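Local coordinates for protein endoglucanase, family GH5 (Zobellia galactanivorans, PDB 6GL2) that probably hydrolyses hemicelluloses such as mixed-linked glucan, as a family GH5 glycoside hydrolase with a TIM-barrel fold, at residues L64-K69 with V102-H107. Numbering follows the deposited sequence.
Sequences LPVTWK and VIINIH
Asn105 ND2 is gripped twice, by His107 ND1 at 3.0 Å, almost straight (169°), and by the carboxylate of Glu148 on the next strand of the barrel, while OD1 of the same amide accepts the backbone N-H of Val66 at 2.9 Å. The amide is thus pinned at both ends. Its CG sits between the backbone N and the carbonyl carbon (chi1 77°), which turns the amide toward the Pro65–Val66 backbone. An asparagine suits this place because OD1 can accept from the loop after strand 61-64 while ND2 donates to His107 and to strand 145-148; an alanine here would probably leave the Val66 N-H without its mate and the His107 ring freer to turn.

That ring lies beneath Pro65, whose apolar CB suits the imidazole face and stands over it, 3.7 Å from the centroid, in a CH-pi contact. The Asn105 carbonyl is used as well: Trp68 NE1 donates to its O at 2.9 Å, on a lone pair and in the indole plane. Two isoleucines present branches to the indole, Ile104 CG2 at the edge, 4.1 Å from CZ2, and Ile106 CG1 obliquely against CD1. Trp84 meets it with its plane nearly perpendicular.

Parallel strand pairing between the segments stops after one bond, Leu64 N to Ile103 O at 2.8 Å, where Leu64 lies alongside Ile104, facing helix 82-96. The return bond is missing: Asn105 N, buried and without a partner, stays 3.8 Å from Leu64 O. Beyond it, side chains and the His107 N to Val66 O bond tie the loop to the residues after strand 101-105. Polar groups thus take over from strand pairing at the C-terminal ends of the barrel strands, where TIM-barrel enzymes carry their active sites, and fix the orientation of the His107 imidazole.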
loop_
_atom_site.group_PDB
_atom_site.type_symbol
_atom_site.label_atom_id
_atom_site.label_comp_id
_atom_site.label_asym_id
_atom_site.label_seq_id
_atom_site.Cartn_x
_atom_site.Cartn_y
_atom_site.Cartn_z
ATOM N N LEU A 64 6.633 1.811 1.303
ATOM C CA LEU A 64 7.796 0.933 1.401
ATOM C C LEU A 64 7.271 -0.481 1.580
ATOM O O LEU A 64 7.176 -1.033 2.691
ATOM C CB LEU A 64 8.643 1.393 2.632
ATOM C CG LEU A 64 9.874 0.572 2.942
ATOM C CD1 LEU A 64 10.707 0.369 1.677
ATOM C CD2 LEU A 64 10.649 1.298 4.082
ATOM N N PRO A 65 6.911 -1.103 0.431
ATOM C CA PRO A 65 6.384 -2.476 0.568
ATOM C C PRO A 65 7.533 -3.465 0.864
ATOM O O PRO A 65 8.633 -3.330 0.384
ATOM C CB PRO A 65 5.823 -2.678 -0.844
ATOM C CG PRO A 65 6.616 -1.812 -1.743
ATOM C CD PRO A 65 6.909 -0.633 -0.917
ATOM N N VAL A 66 7.217 -4.370 1.787
ATOM C CA VAL A 66 8.285 -5.294 2.200
ATOM C C VAL A 66 7.677 -6.678 2.197
ATOM O O VAL A 66 6.620 -6.967 2.770
ATOM C CB VAL A 66 8.741 -4.999 3.663
ATOM C CG1 VAL A 66 9.821 -5.979 4.108
ATOM C CG2 VAL A 66 9.276 -3.559 3.792
ATOM N N THR A 67 8.406 -7.601 1.599
ATOM C CA THR A 67 8.113 -9.057 1.626
ATOM C C THR A 67 9.029 -9.651 2.688
ATOM O O THR A 67 10.240 -9.411 2.676
ATOM C CB THR A 67 8.281 -9.703 0.249
ATOM O OG1 THR A 67 7.272 -9.181 -0.621
ATOM C CG2 THR A 67 8.192 -11.262 0.344
ATOM N N TRP A 68 8.454 -10.366 3.620
ATOM C CA TRP A 68 9.170 -10.845 4.817
ATOM C C TRP A 68 9.518 -12.312 4.714
ATOM O O TRP A 68 10.373 -12.754 5.461
ATOM C CB TRP A 68 8.303 -10.585 6.091
ATOM C CG TRP A 68 8.025 -9.139 6.278
ATOM C CD1 TRP A 68 6.976 -8.425 5.754
ATOM C CD2 TRP A 68 8.795 -8.151 7.014
ATOM N NE1 TRP A 68 7.066 -7.124 6.109
ATOM C CE2 TRP A 68 8.130 -6.896 6.883
ATOM C CE3 TRP A 68 9.974 -8.231 7.746
ATOM C CZ2 TRP A 68 8.621 -5.716 7.432
ATOM C CZ3 TRP A 68 10.489 -7.044 8.278
ATOM C CH2 TRP A 68 9.770 -5.842 8.182
ATOM N N LYS A 69 8.871 -13.070 3.857
ATOM C CA LYS A 69 8.989 -14.559 3.815
ATOM C C LYS A 69 10.424 -15.070 3.854
ATOM O O LYS A 69 10.742 -15.978 4.634
ATOM C CB LYS A 69 8.213 -15.097 2.593
ATOM C CG LYS A 69 8.266 -16.631 2.552
ATOM C CD LYS A 69 7.468 -17.216 1.429
ATOM C CE LYS A 69 7.747 -18.724 1.238
ATOM N NZ LYS A 69 8.841 -19.265 2.138
ATOM N N VAL A 102 5.911 7.518 5.833
ATOM C CA VAL A 102 6.445 6.226 5.319
ATOM C C VAL A 102 5.423 5.211 5.762
ATOM O O VAL A 102 5.048 5.093 6.937
ATOM C CB VAL A 102 7.819 5.858 5.912
ATOM C CG1 VAL A 102 8.142 4.424 5.544
ATOM C CG2 VAL A 102 8.844 6.799 5.339
ATOM N N ILE A 103 5.044 4.319 4.814
ATOM C CA ILE A 103 4.163 3.192 5.124
ATOM C C ILE A 103 5.029 1.909 4.982
ATOM O O ILE A 103 5.573 1.648 3.915
ATOM C CB ILE A 103 2.995 3.140 4.111
ATOM C CG1 ILE A 103 2.103 4.368 4.139
ATOM C CG2 ILE A 103 2.187 1.871 4.324
ATOM C CD1 ILE A 103 1.381 4.603 2.806
ATOM N N ILE A 104 5.002 1.105 6.026
ATOM C CA ILE A 104 5.678 -0.232 5.930
ATOM C C ILE A 104 4.559 -1.276 6.019
ATOM O O ILE A 104 3.666 -1.167 6.864
ATOM C CB ILE A 104 6.618 -0.430 7.140
ATOM C CG1 ILE A 104 7.814 0.569 7.009
ATOM C CG2 ILE A 104 7.119 -1.883 7.181
ATOM C CD1 ILE A 104 8.684 0.593 8.290
ATOM N N ASN A 105 4.624 -2.311 5.154
ATOM C CA ASN A 105 3.583 -3.338 5.111
ATOM C C ASN A 105 4.174 -4.710 5.160
ATOM O O ASN A 105 5.360 -4.920 5.343
ATOM C CB ASN A 105 2.672 -3.133 3.854
ATOM C CG ASN A 105 3.276 -3.583 2.569
ATOM O OD1 ASN A 105 4.401 -4.094 2.558
ATOM N ND2 ASN A 105 2.512 -3.509 1.464
ATOM N N ILE A 106 3.278 -5.692 5.079
ATOM C CA ILE A 106 3.533 -7.055 4.674
ATOM C C ILE A 106 3.044 -7.223 3.255
ATOM O O ILE A 106 1.829 -7.016 3.020
ATOM C CB ILE A 106 2.886 -8.088 5.647
ATOM C CG1 ILE A 106 3.468 -7.997 7.015
ATOM C CG2 ILE A 106 3.008 -9.470 5.043
ATOM C CD1 ILE A 106 2.913 -8.993 8.041
ATOM N N HIS A 107 3.880 -7.561 2.320
ATOM C CA HIS A 107 3.561 -7.467 0.889
ATOM C C HIS A 107 3.335 -8.804 0.233
ATOM O O HIS A 107 2.251 -9.428 0.504
ATOM C CB HIS A 107 4.625 -6.575 0.150
ATOM C CG HIS A 107 4.110 -5.971 -1.095
ATOM N ND1 HIS A 107 3.285 -4.885 -1.078
ATOM C CD2 HIS A 107 4.291 -6.326 -2.395
ATOM C CE1 HIS A 107 3.026 -4.563 -2.356
ATOM N NE2 HIS A 107 3.562 -5.478 -3.153
#